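Long-range contacts in histidine acid phosphatase (Hafnia alvei, PDB 4ARU), which belongs to branch 2 of the histidine phosphatase superfamily, a family of enzymes built around a mixed beta-sheet packed with helices: residues W321-P327 and M354-L359; L225-A229 and L359-H363. One frame throughout, in Å; residues are numbered along the deposited sequence. Where two conformers were deposited one is given.

Contact 1 of 2, residues W321-P327 and M354-L359; sequences WTLPGQP and MVYQTL
Residues 354-356 are extended, the end of strand 348-356; Gln357 and Thr358 continue as loop, and Leu359 opens a helix with Thr358 at its N-cap. Residues 321-323 are extended without belonging to a sheet, and a type II beta turn follows from Leu323 to Gln326, closed by Gln326 N to Leu323 O at 3.0 Å. Gly325 (phi 77°, psi 6°) takes the positive-phi corner; a CB there would clash with Thr358 CG2. The CA atoms of Gln326 and Thr358 are 4.8 Å apart. Where a strand runs out into a helix, a passing loop can secure the junction through backbone carbonyls and a glutamine side chain, and this contact is a worked case.

Three hydrogen bonds join the segments. Tyr356 OH, its side chain in p, donates to Pro324 O (2.7 Å); Leu359 N donates to Gly325 O (2.9 Å), giving the helix start a backbone acceptor; and Gln326 NE2, from a t, p side chain, donates to Gln357 O (3.0 Å). Leu323 CB lies over the Tyr356 ring, 4.0 Å from its centroid, a CH-pi contact, while Leu323 CD2 meets Met354 CG at 3.8 Å. Met354 makes a Met-aromatic contact with Trp321 (SD to CZ2 3.8 Å), its CG over the five-membered ring. Pro327 CD touches Leu359 CD2 at 4.1 Å.

The CB of Val355 points away from 321-327, and its side chain touches Met60 and Arg67 of helix 51-70; Met354 pairs by backbone with Val377 of strand 375-378, and helices 213-229 and 243-262 pack against Pro327 and Leu359.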
loop_
_atom_site.group_PDB
_atom_site.type_symbol
_atom_site.label_atom_id
_atom_site.label_comp_id
_atom_site.label_asym_id
_atom_site.label_seq_id
_atom_site.Cartn_x
_atom_site.Cartn_y
_atom_site.Cartn_z
ATOM N N TRP A 321 10.392 -6.124 -1.995
ATOM C CA TRP A 321 9.745 -7.337 -2.450
ATOM C C TRP A 321 9.322 -7.235 -3.881
ATOM O O TRP A 321 9.216 -6.132 -4.470
ATOM C CB TRP A 321 8.563 -7.707 -1.572
ATOM C CG TRP A 321 7.473 -6.697 -1.577
ATOM C CD1 TRP A 321 6.489 -6.544 -2.516
ATOM C CD2 TRP A 321 7.201 -5.707 -0.551
ATOM N NE1 TRP A 321 5.640 -5.513 -2.150
ATOM C CE2 TRP A 321 6.043 -4.984 -0.957
ATOM C CE3 TRP A 321 7.849 -5.332 0.636
ATOM C CZ2 TRP A 321 5.530 -3.940 -0.192
ATOM C CZ3 TRP A 321 7.296 -4.313 1.408
ATOM C CH2 TRP A 321 6.161 -3.618 0.984
ATOM N N THR A 322 9.101 -8.419 -4.465
ATOM C CA THR A 322 8.334 -8.551 -5.713
ATOM C C THR A 322 7.292 -9.620 -5.463
ATOM O O THR A 322 7.526 -10.619 -4.773
ATOM C CB THR A 322 9.181 -8.893 -6.970
ATOM O OG1 THR A 322 8.397 -8.731 -8.163
ATOM C CG2 THR A 322 9.666 -10.307 -6.975
ATOM N N LEU A 323 6.092 -9.374 -5.962
ATOM C CA LEU A 323 4.976 -10.278 -5.692
ATOM C C LEU A 323 4.680 -11.191 -6.879
ATOM O O LEU A 323 4.243 -10.726 -7.938
ATOM C CB LEU A 323 3.745 -9.431 -5.385
ATOM C CG LEU A 323 3.922 -8.431 -4.253
ATOM C CD1 LEU A 323 2.603 -7.664 -4.046
ATOM C CD2 LEU A 323 4.341 -9.093 -2.939
ATOM N N PRO A 324 4.900 -12.511 -6.702
ATOM C CA PRO A 324 4.549 -13.423 -7.797
ATOM C C PRO A 324 3.093 -13.248 -8.237
ATOM O O PRO A 324 2.198 -13.186 -7.411
ATOM C CB PRO A 324 4.765 -14.821 -7.187
ATOM C CG PRO A 324 5.836 -14.565 -6.204
ATOM C CD PRO A 324 5.550 -13.223 -5.582
ATOM N N GLY A 325 2.895 -13.109 -9.533
ATOM C CA GLY A 325 1.563 -12.961 -10.094
ATOM C C GLY A 325 0.904 -11.618 -9.958
ATOM O O GLY A 325 -0.223 -11.427 -10.368
ATOM N N GLN A 326 1.647 -10.648 -9.450
ATOM C CA GLN A 326 1.070 -9.315 -9.168
ATOM C C GLN A 326 2.107 -8.236 -9.494
ATOM O O GLN A 326 3.017 -7.982 -8.679
ATOM C CB GLN A 326 0.619 -9.277 -7.715
ATOM C CG GLN A 326 0.096 -7.932 -7.236
ATOM C CD GLN A 326 -0.954 -7.366 -8.167
ATOM O OE1 GLN A 326 -0.670 -6.512 -9.012
ATOM N NE2 GLN A 326 -2.192 -7.812 -8.005
ATOM N N PRO A 327 1.963 -7.582 -10.635
ATOM C CA PRO A 327 2.948 -6.598 -11.046
ATOM C C PRO A 327 3.017 -5.325 -10.200
ATOM O O PRO A 327 4.085 -4.717 -10.177
ATOM C CB PRO A 327 2.573 -6.292 -12.483
ATOM C CG PRO A 327 1.192 -6.666 -12.653
ATOM C CD PRO A 327 0.884 -7.727 -11.632
ATOM N N MET A 354 3.918 -9.816 3.067
ATOM C CA MET A 354 3.043 -9.082 2.159
ATOM C C MET A 354 2.014 -10.059 1.662
ATOM O O MET A 354 2.376 -10.999 0.983
ATOM C CB MET A 354 3.810 -8.470 0.985
ATOM C CG MET A 354 3.029 -7.465 0.181
ATOM S SD MET A 354 2.619 -5.946 1.151
ATOM C CE MET A 354 1.577 -5.363 -0.189
ATOM N N VAL A 355 0.742 -9.800 1.964
ATOM C CA VAL A 355 -0.345 -10.733 1.597
ATOM C C VAL A 355 -1.258 -10.019 0.610
ATOM O O VAL A 355 -1.562 -8.834 0.793
ATOM C CB VAL A 355 -1.123 -11.159 2.855
ATOM C CG1 VAL A 355 -2.278 -12.109 2.523
ATOM C CG2 VAL A 355 -0.180 -11.845 3.837
ATOM N N TYR A 356 -1.607 -10.696 -0.461
ATOM C CA TYR A 356 -2.224 -10.043 -1.628
ATOM C C TYR A 356 -2.927 -10.992 -2.547
ATOM O O TYR A 356 -2.665 -12.183 -2.536
ATOM C CB TYR A 356 -1.130 -9.305 -2.407
ATOM C CG TYR A 356 -0.163 -10.283 -3.032
ATOM C CD1 TYR A 356 0.847 -10.883 -2.292
ATOM C CD2 TYR A 356 -0.288 -10.683 -4.386
ATOM C CE1 TYR A 356 1.729 -11.759 -2.865
ATOM C CE2 TYR A 356 0.552 -11.602 -4.944
ATOM C CZ TYR A 356 1.553 -12.171 -4.155
ATOM O OH TYR A 356 2.386 -13.098 -4.707
ATOM N N GLN A 357 -3.841 -10.428 -3.331
ATOM C CA GLN A 357 -4.405 -11.104 -4.457
ATOM C C GLN A 357 -3.529 -10.895 -5.692
ATOM O O GLN A 357 -3.125 -9.766 -5.999
ATOM C CB GLN A 357 -5.804 -10.591 -4.722
ATOM C CG GLN A 357 -6.817 -11.119 -3.712
ATOM C CD GLN A 357 -7.888 -10.114 -3.342
ATOM O OE1 GLN A 357 -7.578 -8.995 -2.891
ATOM N NE2 GLN A 357 -9.127 -10.558 -3.364
ATOM N N THR A 358 -3.270 -11.987 -6.385
ATOM C CA THR A 358 -2.648 -11.917 -7.700
ATOM C C THR A 358 -3.520 -11.146 -8.653
ATOM O O THR A 358 -4.714 -10.914 -8.421
ATOM C CB THR A 358 -2.347 -13.289 -8.299
ATOM O OG1 THR A 358 -3.576 -13.945 -8.627
ATOM C CG2 THR A 358 -1.527 -14.158 -7.399
ATOM N N LEU A 359 -2.939 -10.700 -9.749
ATOM C CA LEU A 359 -3.706 -10.009 -10.756
ATOM C C LEU A 359 -4.894 -10.852 -11.257
ATOM O O LEU A 359 -6.012 -10.326 -11.407
ATOM C CB LEU A 359 -2.820 -9.542 -11.939
ATOM C CG LEU A 359 -3.460 -8.477 -12.854
ATOM C CD1 LEU A 359 -3.963 -7.247 -12.120
ATOM C CD2 LEU A 359 -2.441 -8.136 -13.960
#

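Contact 2 of 2, residues L225-A229 and L359-H363; sequences LLEHA and LAQLH
Carbonyls in the last turn of a helix lack the i+4 NH partners of the turns before and can accept hydrogen bonds from elsewhere, as residues 225-229, the last turn of helix 213-229, do here from 359-363. Both segments are helical, with internal bonds Ala229 N to Leu225 O (2.8 Å) and His363 N to Leu359 O (2.9 Å). Their axes approach to 9.0 Å with N-to-C directions 52° apart, and the closest CA pair, Ala229 with His363, is 4.6 Å apart.

Leu359 (t, p) comes first and reaches between two residues one turn apart: its CD1 is 3.8 Å from Leu225 CG, and its CG lies 3.5 Å from His228 CD2. Next to meet the partner is Leu362, whose CB points toward it and rests 3.9 Å from Ala229 CB. The small side chain of Ala229 is consistent with the close backbones here. His363 completes the turn in the t rotamer. Its ND1 donates to His228 O (2.8 Å, nearly linear at 172°), while its ring lies in an offset stack on that of His228, also t, with centroids 3.8 Å apart and planes only 9° from parallel.

Arg52 donates from NE to Ala229 O and from NH2 to His363 O, and Trp246 meets the His228 ring edge-to-face. Taken together, this is a helix-helix packing contact with an offset histidine stack: helix 359-363, just after strand 348-356 of the mixed sheet, docks on the C-terminal turn of helix 213-229, where His363 serves His228 O and Arg52 serves Ala229 O.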
loop_
_atom_site.group_PDB
_atom_site.type_symbol
_atom_site.label_atom_id
_atom_site.label_comp_id
_atom_site.label_asym_id
_atom_site.label_seq_id
_atom_site.Cartn_x
_atom_site.Cartn_y
_atom_site.Cartn_z
ATOM N N LEU A 225 -4.285 -1.310 -14.323
ATOM C CA LEU A 225 -4.362 -2.439 -13.413
ATOM C C LEU A 225 -5.716 -2.425 -12.679
ATOM O O LEU A 225 -6.334 -3.467 -12.451
ATOM C CB LEU A 225 -3.228 -2.348 -12.407
ATOM C CG LEU A 225 -3.163 -3.574 -11.477
ATOM C CD1 LEU A 225 -1.751 -4.072 -11.431
ATOM C CD2 LEU A 225 -3.709 -3.326 -10.100
ATOM N N LEU A 226 -6.132 -1.234 -12.275
ATOM C CA LEU A 226 -7.432 -1.084 -11.614
ATOM C C LEU A 226 -8.586 -1.478 -12.522
ATOM O O LEU A 226 -9.500 -2.159 -12.095
ATOM C CB LEU A 226 -7.649 0.309 -11.033
ATOM C CG LEU A 226 -6.735 0.709 -9.879
ATOM C CD1 LEU A 226 -6.772 2.215 -9.545
ATOM C CD2 LEU A 226 -7.112 -0.077 -8.648
ATOM N N GLU A 227 -8.521 -1.093 -13.794
ATOM C CA GLU A 227 -9.556 -1.468 -14.754
ATOM C C GLU A 227 -9.654 -3.004 -14.839
ATOM O O GLU A 227 -10.717 -3.586 -14.887
ATOM C CB GLU A 227 -9.226 -0.957 -16.145
ATOM C CG GLU A 227 -9.317 0.572 -16.305
ATOM C CD GLU A 227 -8.827 1.053 -17.652
ATOM O OE1 GLU A 227 -8.335 0.210 -18.421
ATOM O OE2 GLU A 227 -8.956 2.267 -17.958
ATOM N N HIS A 228 -8.487 -3.628 -14.876
ATOM C CA HIS A 228 -8.403 -5.068 -14.943
ATOM C C HIS A 228 -8.944 -5.768 -13.699
ATOM O O HIS A 228 -9.712 -6.727 -13.773
ATOM C CB HIS A 228 -6.961 -5.472 -15.226
ATOM C CG HIS A 228 -6.777 -6.928 -15.541
ATOM N ND1 HIS A 228 -7.008 -7.462 -16.791
ATOM C CD2 HIS A 228 -6.375 -7.956 -14.755
ATOM C CE1 HIS A 228 -6.713 -8.760 -16.766
ATOM N NE2 HIS A 228 -6.368 -9.086 -15.537
ATOM N N ALA A 229 -8.567 -5.221 -12.560
ATOM C CA ALA A 229 -9.040 -5.743 -11.284
ATOM C C ALA A 229 -10.541 -5.542 -11.072
ATOM O O ALA A 229 -11.179 -6.343 -10.389
ATOM C CB ALA A 229 -8.287 -5.063 -10.183
ATOM N N LEU A 359 -2.939 -10.700 -9.749
ATOM C CA LEU A 359 -3.706 -10.009 -10.756
ATOM C C LEU A 359 -4.894 -10.852 -11.257
ATOM O O LEU A 359 -6.012 -10.326 -11.407
ATOM C CB LEU A 359 -2.820 -9.542 -11.939
ATOM C CG LEU A 359 -3.460 -8.477 -12.854
ATOM C CD1 LEU A 359 -3.963 -7.247 -12.120
ATOM C CD2 LEU A 359 -2.441 -8.136 -13.960
ATOM N N ALA A 360 -4.641 -12.146 -11.437
ATOM C CA ALA A 360 -5.687 -13.099 -11.837
ATOM C C ALA A 360 -6.764 -13.245 -10.743
ATOM O O ALA A 360 -7.959 -13.337 -11.054
ATOM C CB ALA A 360 -5.094 -14.450 -12.127
ATOM N N GLN A 361 -6.330 -13.314 -9.481
ATOM C CA GLN A 361 -7.290 -13.456 -8.395
ATOM C C GLN A 361 -8.216 -12.267 -8.327
ATOM O O GLN A 361 -9.418 -12.417 -7.984
ATOM C CB GLN A 361 -6.589 -13.663 -7.068
ATOM C CG GLN A 361 -6.047 -15.082 -6.928
ATOM C CD GLN A 361 -5.146 -15.276 -5.718
ATOM O OE1 GLN A 361 -4.444 -14.384 -5.286
ATOM N NE2 GLN A 361 -5.171 -16.497 -5.147
ATOM N N LEU A 362 -7.692 -11.076 -8.596
ATOM C CA LEU A 362 -8.508 -9.888 -8.662
ATOM C C LEU A 362 -9.458 -9.963 -9.866
ATOM O O LEU A 362 -10.672 -9.752 -9.760
ATOM C CB LEU A 362 -7.654 -8.614 -8.763
ATOM C CG LEU A 362 -6.813 -8.292 -7.553
ATOM C CD1 LEU A 362 -5.788 -7.199 -7.897
ATOM C CD2 LEU A 362 -7.607 -7.894 -6.303
ATOM N N HIS A 363 -8.907 -10.221 -11.045
ATOM C CA HIS A 363 -9.682 -10.207 -12.266
ATOM C C HIS A 363 -10.803 -11.260 -12.288
ATOM O O HIS A 363 -11.902 -10.999 -12.773
ATOM C CB HIS A 363 -8.753 -10.451 -13.453
ATOM C CG HIS A 363 -9.395 -10.308 -14.796
ATOM N ND1 HIS A 363 -9.881 -9.114 -15.301
ATOM C CD2 HIS A 363 -9.563 -11.215 -15.771
ATOM C CE1 HIS A 363 -10.365 -9.319 -16.514
ATOM N NE2 HIS A 363 -10.194 -10.591 -16.821
#

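The two contacts lie on the same side of the chain's centre, with their own centres 11 Å apart, and Leu359 belongs to both. Along the chain, 225-229 comes first, then 321-327, then the continuous run 354-363, so contact 1 is nested within the loop that contact 2 closes. Strand 348-356 is followed, after two residues, by helix 359-363, and the loop and helix 213-229 grip successive parts of that run. The two contacts also touch directly: Gln326 OE1 is 3.6 Å from Leu225 CD1, and Gln326 NE2 is 3.6 Å from Leu362 CD1. Together they tie the end of strand 348-356 of the mixed sheet to helices 213-229 and 359-363.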